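Putative hexose oxidase (Nonomuraea sp. ATCC 39727, PDB 5AWV) probably oxidises the sugar of glycopeptide antibiotics such as teicoplanin, using a covalently bound FAD. Local coordinates at residues Ala363-Arg374 with Asp421-Trp432. Sequence-based numbering, arbitrary orientation.
Sequences ASKTKAGYLRKR and DAILKVNYITGW. With N1L (2-amino-2-deoxy-beta-D-glucopyranuronic acid), chain B; T55 (8-methylnonanoic acid), chain Z.
Strands 363-371 and 424-432 pair antiparallel at one margin of the seven-stranded antiparallel sheet of this FAD-linked oxidoreductase and help line the pockets for the aminoglucuronic acid and its acyl chain. Paired backbone bonds join Lys-365 to Thr-430, Lys-367 to Tyr-428 and Gly-369 to Val-426. The pairing ends in a classic beta bulge: Leu-371 O accepts from both Ile-423 N (2.9 Å) and Leu-424 N (3.3 Å), so both residues face Leu-371. One face of the pair, with Thr-366, Ala-368, Tyr-370, Lys-425, Asn-427 and Ile-429, is turned to the ligands. There Thr-366 OG1 lies 2.7 Å from O3 of the aminoglucuronic acid; Thr-366 CG2, anti to the backbone N, is directed to the Asn-427 side chain, also of the sugar pocket. The extended chain of Lys-425 runs beside Tyr-370, its CE 3.5 Å from ring atom CE1, and NZ donates to Tyr-370 OH at 2.8 Å. The Lys-425 side chain also lies close to those of Tyr-165 and Tyr-470, which bind FAD. The acyl chain passes the backbone of Gly-431, its CAH alongside Gly-431 CA. On the reverse face, helix 438-452 packs against Tyr-428 and Thr-430, while Lys-365 and Lys-367 reach Asp-475 and Asp-477. Trp-432 CG sits between its backbone N and carbonyl carbon (chi1 58°), which folds the indole back so that one face lies on Ala-363 CB (CH-pi, 3.7 Å to the centroid of the Trp-432 five-membered ring). Beyond the bulge, Arg-372 grips Asp-421 side-on, guanidinium and carboxylate planes 36° apart: Arg-372 NH2 meets the syn lone pair of Asp-421 OD2 at 2.8 Å, in the guanidinium plane, while the NE hydrogen is shared, through bent bonds, between Asp-421 OD2 and OD1, the latter 3.1 Å from Arg-372 NE and out of that plane.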
ATOM      1  N   ALA A 363     -14.377  -7.692   8.012  1.00 24.02           N
ATOM      2  CA  ALA A 363     -13.924  -6.746   8.962  1.00 24.05           C
ATOM      3  C   ALA A 363     -12.629  -7.327   9.635  1.00 23.09           C
ATOM      4  O   ALA A 363     -12.560  -8.490   9.881  1.00 27.37           O
ATOM      5  CB  ALA A 363     -15.037  -6.506   9.943  1.00 22.99           C
ATOM      6  N   SER A 364     -11.585  -6.540   9.841  1.00 21.71           N
ATOM      7  CA  SER A 364     -10.371  -7.038  10.444  1.00 19.26           C
ATOM      8  C   SER A 364      -9.659  -5.959  11.228  1.00 19.42           C
ATOM      9  O   SER A 364      -9.923  -4.769  11.063  1.00 18.64           O
ATOM     10  CB  SER A 364      -9.483  -7.628   9.322  1.00 21.45           C
ATOM     11  OG  SER A 364      -8.930  -6.584   8.548  1.00 21.01           O
ATOM     12  N   LYS A 365      -8.756  -6.366  12.095  1.00 18.97           N
ATOM     13  CA  LYS A 365      -7.847  -5.471  12.810  1.00 17.91           C
ATOM     14  C   LYS A 365      -6.478  -6.094  12.799  1.00 21.30           C
ATOM     15  O   LYS A 365      -6.311  -7.269  13.201  1.00 17.87           O
ATOM     16  CB  LYS A 365      -8.290  -5.317  14.253  1.00 21.32           C
ATOM     17  CG  LYS A 365      -7.344  -4.615  15.189  1.00 21.42           C
ATOM     18  CD  LYS A 365      -7.331  -3.182  14.902  1.00 24.16           C
ATOM     19  CE  LYS A 365      -6.509  -2.419  15.908  1.00 23.99           C
ATOM     20  NZ  LYS A 365      -6.402  -1.013  15.431  1.00 24.82           N
ATOM     21  N   THR A 366      -5.476  -5.319  12.358  1.00 16.80           N
ATOM     22  CA  THR A 366      -4.145  -5.754  12.325  1.00 20.18           C
ATOM     23  C   THR A 366      -3.328  -4.789  13.167  1.00 18.26           C
ATOM     24  O   THR A 366      -3.512  -3.559  13.082  1.00 20.39           O
ATOM     25  CB  THR A 366      -3.590  -5.751  10.881  1.00 20.94           C
ATOM     26  OG1 THR A 366      -4.295  -6.646  10.065  1.00 21.77           O
ATOM     27  CG2 THR A 366      -2.119  -6.141  10.859  1.00 21.79           C
ATOM     28  N   LYS A 367      -2.489  -5.317  14.014  1.00 16.78           N
ATOM     29  CA  LYS A 367      -1.555  -4.563  14.837  1.00 15.83           C
ATOM     30  C   LYS A 367      -0.185  -4.994  14.393  1.00 15.96           C
ATOM     31  O   LYS A 367      -0.041  -6.103  13.842  1.00 19.54           O
ATOM     32  CB  LYS A 367      -1.799  -4.794  16.324  1.00 16.01           C
ATOM     33  CG  LYS A 367      -3.228  -4.519  16.721  1.00 17.29           C
ATOM     34  CD  LYS A 367      -3.639  -4.819  18.131  1.00 18.96           C
ATOM     35  CE  LYS A 367      -2.836  -4.054  19.132  1.00 19.40           C
ATOM     36  NZ  LYS A 367      -3.185  -2.602  19.188  1.00 19.21           N
ATOM     37  N   ALA A 368       0.838  -4.196  14.602  1.00 15.48           N
ATOM     38  CA  ALA A 368       2.166  -4.492  13.953  1.00 15.44           C
ATOM     39  C   ALA A 368       3.375  -4.039  14.770  1.00 15.03           C
ATOM     40  O   ALA A 368       3.280  -3.180  15.651  1.00 13.90           O
ATOM     41  CB  ALA A 368       2.188  -3.761  12.583  1.00 16.20           C
ATOM     42  N   GLY A 369       4.507  -4.661  14.484  1.00 13.92           N
ATOM     43  CA  GLY A 369       5.810  -4.348  15.080  1.00 13.73           C
ATOM     44  C   GLY A 369       6.901  -4.725  14.117  1.00 13.00           C
ATOM     45  O   GLY A 369       6.691  -5.576  13.221  1.00 15.26           O
ATOM     46  N   TYR A 370       8.069  -4.088  14.242  1.00 12.26           N
ATOM     47  CA  TYR A 370       9.265  -4.508  13.598  1.00 12.43           C
ATOM     48  C   TYR A 370      10.109  -5.337  14.574  1.00 12.74           C
ATOM     49  O   TYR A 370      10.213  -4.981  15.738  1.00 14.59           O
ATOM     50  CB  TYR A 370      10.093  -3.318  13.230  1.00 12.17           C
ATOM     51  CG  TYR A 370       9.711  -2.638  11.963  1.00 11.72           C
ATOM     52  CD1 TYR A 370      10.195  -3.126  10.740  1.00 11.79           C
ATOM     53  CD2 TYR A 370       8.991  -1.447  11.980  1.00 10.74           C
ATOM     54  CE1 TYR A 370       9.907  -2.470   9.552  1.00 12.11           C
ATOM     55  CE2 TYR A 370       8.690  -0.786  10.778  1.00 12.90           C
ATOM     56  CZ  TYR A 370       9.148  -1.295   9.565  1.00 13.10           C
ATOM     57  OH  TYR A 370       8.886  -0.709   8.358  1.00 12.44           O
ATOM     58  N   LEU A 371      10.790  -6.341  14.068  1.00 13.78           N
ATOM     59  CA  LEU A 371      11.835  -7.072  14.785  1.00 12.28           C
ATOM     60  C   LEU A 371      13.210  -6.838  14.228  1.00 13.12           C
ATOM     61  O   LEU A 371      13.430  -7.099  13.053  1.00 13.71           O
ATOM     62  CB  LEU A 371      11.529  -8.581  14.747  1.00 14.68           C
ATOM     63  CG  LEU A 371      10.296  -8.985  15.602  1.00 13.52           C
ATOM     64  CD1 LEU A 371       9.919 -10.409  15.319  1.00 14.18           C
ATOM     65  CD2 LEU A 371      10.512  -8.741  17.091  1.00 14.10           C
ATOM     66  N   ARG A 372      14.170  -6.545  15.121  1.00 14.43           N
ATOM     67  CA  ARG A 372      15.623  -6.571  14.841  1.00 16.13           C
ATOM     68  C   ARG A 372      16.294  -7.866  15.223  1.00 16.01           C
ATOM     69  O   ARG A 372      17.329  -8.172  14.699  1.00 16.38           O
ATOM     70  CB  ARG A 372      16.356  -5.466  15.635  1.00 18.67           C
ATOM     71  CG  ARG A 372      15.796  -4.112  15.406  1.00 21.91           C
ATOM     72  CD  ARG A 372      16.382  -3.139  16.427  1.00 22.28           C
ATOM     73  NE  ARG A 372      17.777  -2.874  16.017  1.00 23.06           N
ATOM     74  CZ  ARG A 372      18.725  -2.381  16.806  1.00 28.07           C
ATOM     75  NH1 ARG A 372      18.506  -2.151  18.104  1.00 32.14           N
ATOM     76  NH2 ARG A 372      19.924  -2.130  16.307  1.00 28.47           N
ATOM     77  N   LYS A 373      15.693  -8.609  16.136  1.00 16.51           N
ATOM     78  CA  LYS A 373      16.163  -9.909  16.628  1.00 17.44           C
ATOM     79  C   LYS A 373      14.896 -10.743  16.737  1.00 17.09           C
ATOM     80  O   LYS A 373      13.788 -10.187  16.664  1.00 16.74           O
ATOM     81  CB  LYS A 373      16.799  -9.761  17.982  1.00 18.65           C
ATOM     82  CG  LYS A 373      18.102  -9.082  17.928  1.00 25.66           C
ATOM     83  CD  LYS A 373      18.528  -8.756  19.349  1.00 35.66           C
ATOM     84  CE  LYS A 373      19.530  -9.715  19.915  1.00 44.77           C
ATOM     85  NZ  LYS A 373      20.845  -9.011  20.071  1.00 51.07           N
ATOM     86  N   ARG A 374      15.029 -12.052  16.964  1.00 15.57           N
ATOM     87  CA  ARG A 374      13.839 -12.837  17.201  1.00 16.31           C
ATOM     88  C   ARG A 374      13.078 -12.421  18.414  1.00 15.11           C
ATOM     89  O   ARG A 374      13.608 -11.883  19.428  1.00 15.33           O
ATOM     90  CB  ARG A 374      14.168 -14.323  17.284  1.00 17.61           C
ATOM     91  CG  ARG A 374      14.923 -14.713  18.573  1.00 18.56           C
ATOM     92  CD  ARG A 374      14.732 -16.201  18.733  1.00 21.09           C
ATOM     93  NE  ARG A 374      15.486 -16.863  19.775  1.00 20.36           N
ATOM     94  CZ  ARG A 374      15.064 -17.113  21.006  1.00 20.94           C
ATOM     95  NH1 ARG A 374      13.888 -16.673  21.423  1.00 18.43           N
ATOM     96  NH2 ARG A 374      15.838 -17.868  21.806  1.00 22.75           N
ATOM     97  N   ASP A 421      17.481  -1.596  10.036  1.00 14.81           N
ATOM     98  CA  ASP A 421      18.228  -2.828  10.395  1.00 15.94           C
ATOM     99  C   ASP A 421      17.348  -3.938  10.903  1.00 17.76           C
ATOM    100  O   ASP A 421      17.849  -4.853  11.549  1.00 18.69           O
ATOM    101  CB  ASP A 421      19.411  -2.568  11.342  1.00 19.42           C
ATOM    102  CG  ASP A 421      19.005  -2.430  12.734  1.00 23.55           C
ATOM    103  OD1 ASP A 421      17.840  -2.098  13.014  1.00 27.31           O
ATOM    104  OD2 ASP A 421      19.847  -2.694  13.595  1.00 28.86           O
ATOM    105  N   ALA A 422      16.059  -3.907  10.544  1.00 16.13           N
ATOM    106  CA  ALA A 422      15.134  -4.945  10.917  1.00 14.66           C
ATOM    107  C   ALA A 422      15.321  -6.189  10.053  1.00 15.28           C
ATOM    108  O   ALA A 422      15.870  -6.145   8.948  1.00 15.88           O
ATOM    109  CB  ALA A 422      13.691  -4.416  10.802  1.00 13.84           C
ATOM    110  N   ILE A 423      14.878  -7.321  10.598  1.00 14.12           N
ATOM    111  CA  ILE A 423      14.931  -8.621   9.911  1.00 13.96           C
ATOM    112  C   ILE A 423      13.515  -9.143   9.592  1.00 13.25           C
ATOM    113  O   ILE A 423      13.350  -9.942   8.658  1.00 14.03           O
ATOM    114  CB  ILE A 423      15.705  -9.653  10.766  1.00 14.81           C
ATOM    115  CG1 ILE A 423      15.008  -9.987  12.125  1.00 14.76           C
ATOM    116  CG2 ILE A 423      17.084  -9.155  11.046  1.00 18.42           C
ATOM    117  CD1 ILE A 423      15.660 -11.161  12.937  1.00 14.29           C
ATOM    118  N   LEU A 424      12.506  -8.722  10.365  1.00 12.56           N
ATOM    119  CA  LEU A 424      11.114  -9.218  10.171  1.00 12.90           C
ATOM    120  C   LEU A 424      10.147  -8.108  10.429  1.00 11.63           C
ATOM    121  O   LEU A 424      10.393  -7.242  11.313  1.00 12.70           O
ATOM    122  CB  LEU A 424      10.851 -10.353  11.186  1.00 13.54           C
ATOM    123  CG  LEU A 424      11.643 -11.648  10.965  1.00 14.45           C
ATOM    124  CD1 LEU A 424      11.699 -12.483  12.254  1.00 17.01           C
ATOM    125  CD2 LEU A 424      11.005 -12.424   9.841  1.00 13.97           C
ATOM    126  N   LYS A 425       8.997  -8.166   9.772  1.00 10.45           N
ATOM    127  CA  LYS A 425       7.918  -7.381  10.205  1.00 11.97           C
ATOM    128  C   LYS A 425       6.979  -8.386  10.854  1.00 13.57           C
ATOM    129  O   LYS A 425       6.788  -9.518  10.340  1.00 17.13           O
ATOM    130  CB  LYS A 425       7.216  -6.625   9.100  1.00 12.45           C
ATOM    131  CG  LYS A 425       8.140  -5.666   8.256  1.00 13.27           C
ATOM    132  CD  LYS A 425       7.300  -4.477   7.730  1.00 14.85           C
ATOM    133  CE  LYS A 425       8.171  -3.691   6.708  1.00 16.99           C
ATOM    134  NZ  LYS A 425       7.594  -2.353   6.471  1.00 16.81           N
ATOM    135  N   VAL A 426       6.377  -7.995  11.928  1.00 12.43           N
ATOM    136  CA  VAL A 426       5.408  -8.945  12.579  1.00 14.24           C
ATOM    137  C   VAL A 426       4.029  -8.346  12.627  1.00 16.15           C
ATOM    138  O   VAL A 426       3.849  -7.248  13.199  1.00 18.11           O
ATOM    139  CB  VAL A 426       5.956  -9.517  13.938  1.00 16.44           C
ATOM    140  CG1 VAL A 426       6.366  -8.469  14.904  1.00 20.51           C
ATOM    141  CG2 VAL A 426       4.862 -10.360  14.668  1.00 17.04           C
ATOM    142  N   ASN A 427       3.031  -9.097  12.168  1.00 14.91           N
ATOM    143  CA  ASN A 427       1.679  -8.697  12.231  1.00 15.59           C
ATOM    144  C   ASN A 427       0.843  -9.600  13.140  1.00 17.04           C
ATOM    145  O   ASN A 427       1.049 -10.823  13.214  1.00 17.00           O
ATOM    146  CB  ASN A 427       1.038  -8.654  10.833  1.00 19.33           C
ATOM    147  CG  ASN A 427       1.515  -7.450  10.010  1.00 22.78           C
ATOM    148  OD1 ASN A 427       2.212  -6.589  10.513  1.00 26.46           O
ATOM    149  ND2 ASN A 427       1.156  -7.416   8.762  1.00 24.65           N
ATOM    150  N   TYR A 428      -0.065  -8.961  13.821  1.00 15.99           N
ATOM    151  CA  TYR A 428      -1.029  -9.552  14.772  1.00 15.50           C
ATOM    152  C   TYR A 428      -2.401  -9.236  14.271  1.00 15.44           C
ATOM    153  O   TYR A 428      -2.861  -8.084  14.314  1.00 17.63           O
ATOM    154  CB  TYR A 428      -0.728  -9.021  16.193  1.00 15.10           C
ATOM    155  CG  TYR A 428       0.729  -9.136  16.658  1.00 16.50           C
ATOM    156  CD1 TYR A 428       1.636  -8.136  16.383  1.00 14.56           C
ATOM    157  CD2 TYR A 428       1.208 -10.249  17.372  1.00 15.90           C
ATOM    158  CE1 TYR A 428       2.926  -8.179  16.812  1.00 15.53           C
ATOM    159  CE2 TYR A 428       2.519 -10.301  17.794  1.00 15.80           C
ATOM    160  CZ  TYR A 428       3.376  -9.267  17.511  1.00 15.39           C
ATOM    161  OH  TYR A 428       4.683  -9.342  17.894  1.00 14.97           O
ATOM    162  N   ILE A 429      -3.099 -10.267  13.770  1.00 17.05           N
ATOM    163  CA  ILE A 429      -4.254 -10.154  12.902  1.00 16.66           C
ATOM    164  C   ILE A 429      -5.479 -10.843  13.456  1.00 17.54           C
ATOM    165  O   ILE A 429      -5.366 -11.919  13.996  1.00 16.03           O
ATOM    166  CB  ILE A 429      -3.985 -10.786  11.541  1.00 18.66           C
ATOM    167  CG1 ILE A 429      -2.755 -10.144  10.892  1.00 22.75           C
ATOM    168  CG2 ILE A 429      -5.140 -10.579  10.538  1.00 21.78           C
ATOM    169  CD1 ILE A 429      -2.143 -11.012   9.841  1.00 25.49           C
ATOM    170  N   THR A 430      -6.622 -10.180  13.403  1.00 17.22           N
ATOM    171  CA  THR A 430      -7.897 -10.917  13.592  1.00 19.53           C
ATOM    172  C   THR A 430      -8.916 -10.360  12.639  1.00 20.47           C
ATOM    173  O   THR A 430      -8.880  -9.190  12.257  1.00 17.84           O
ATOM    174  CB  THR A 430      -8.351 -10.818  15.102  1.00 19.22           C
ATOM    175  OG1 THR A 430      -9.523 -11.642  15.329  1.00 21.02           O
ATOM    176  CG2 THR A 430      -8.718  -9.376  15.494  1.00 20.09           C
ATOM    177  N   GLY A 431      -9.847 -11.211  12.220  1.00 21.91           N
ATOM    178  CA  GLY A 431     -10.920 -10.866  11.296  1.00 21.67           C
ATOM    179  C   GLY A 431     -12.232 -11.550  11.761  1.00 25.00           C
ATOM    180  O   GLY A 431     -12.195 -12.603  12.419  1.00 20.73           O
ATOM    181  N   TRP A 432     -13.360 -10.912  11.486  1.00 24.84           N
ATOM    182  CA  TRP A 432     -14.642 -11.455  11.955  1.00 25.43           C
ATOM    183  C   TRP A 432     -15.711 -11.275  10.896  1.00 28.23           C
ATOM    184  O   TRP A 432     -15.703 -10.289  10.142  1.00 26.94           O
ATOM    185  CB  TRP A 432     -14.992 -10.848  13.309  1.00 23.15           C
ATOM    186  CG  TRP A 432     -15.086  -9.390  13.303  1.00 27.01           C
ATOM    187  CD1 TRP A 432     -16.215  -8.640  13.070  1.00 27.85           C
ATOM    188  CD2 TRP A 432     -14.020  -8.458  13.490  1.00 25.44           C
ATOM    189  NE1 TRP A 432     -15.898  -7.315  13.089  1.00 27.27           N
ATOM    190  CE2 TRP A 432     -14.561  -7.174  13.352  1.00 26.91           C
ATOM    191  CE3 TRP A 432     -12.648  -8.581  13.734  1.00 23.38           C
ATOM    192  CZ2 TRP A 432     -13.803  -6.041  13.519  1.00 24.48           C
ATOM    193  CZ3 TRP A 432     -11.906  -7.472  13.820  1.00 21.78           C
ATOM    194  CH2 TRP A 432     -12.466  -6.206  13.717  1.00 24.15           C
TER
HETATM  195  C1  N1L B 104      -3.170  -8.991   3.970  1.00 59.17           C
HETATM  196  C2  N1L B 104      -3.633  -8.957   5.516  1.00 56.20           C
HETATM  197  C3  N1L B 104      -3.152  -7.696   6.259  1.00 54.71           C
HETATM  198  C4  N1L B 104      -1.648  -7.628   6.102  1.00 58.29           C
HETATM  199  C5  N1L B 104      -1.305  -7.399   4.605  1.00 53.61           C
HETATM  200  C6  N1L B 104       0.210  -7.178   4.358  1.00 55.15           C
HETATM  201  N2  N1L B 104      -5.080  -9.057   5.694  1.00 62.39           N
HETATM  202  O3  N1L B 104      -3.459  -7.774   7.732  1.00 36.51           O
HETATM  203  O4  N1L B 104      -1.049  -6.557   6.993  1.00 73.54           O
HETATM  204  O5  N1L B 104      -1.705  -8.598   3.829  1.00 55.02           O
HETATM  205  O6B N1L B 104       0.959  -8.367   4.130  1.00 57.89           O
HETATM  206  O6A N1L B 104       0.819  -6.649   5.467  1.00 70.71           O
HETATM  207  CAD T55 Z 101     -12.616 -14.314   9.987  1.00 62.24           C
HETATM  208  CAE T55 Z 101     -13.032 -14.038   8.565  1.00 51.12           C
HETATM  209  CAG T55 Z 101     -11.810 -13.983   7.649  1.00 56.19           C
HETATM  210  CAH T55 Z 101     -10.952 -12.761   7.994  1.00 55.05           C
HETATM  211  CAI T55 Z 101      -9.622 -12.794   7.251  1.00 57.64           C
HETATM  212  CAJ T55 Z 101      -8.784 -11.557   7.586  1.00 53.15           C
HETATM  213  CAK T55 Z 101      -7.739 -11.394   6.507  1.00 59.75           C
HETATM  214  CAL T55 Z 101      -6.980 -10.061   6.627  1.00 61.55           C
HETATM  215  CAF T55 Z 101     -13.973 -15.141   8.132  1.00 54.50           C
HETATM  216  C   T55 Z 101      -5.859 -10.058   5.577  1.00 71.92           C
HETATM  217  O   T55 Z 101      -5.697 -10.993   4.761  1.00 61.11           O
HETATM  218  O   HOH W   1      19.133  -6.883  13.084  1.00 33.39           O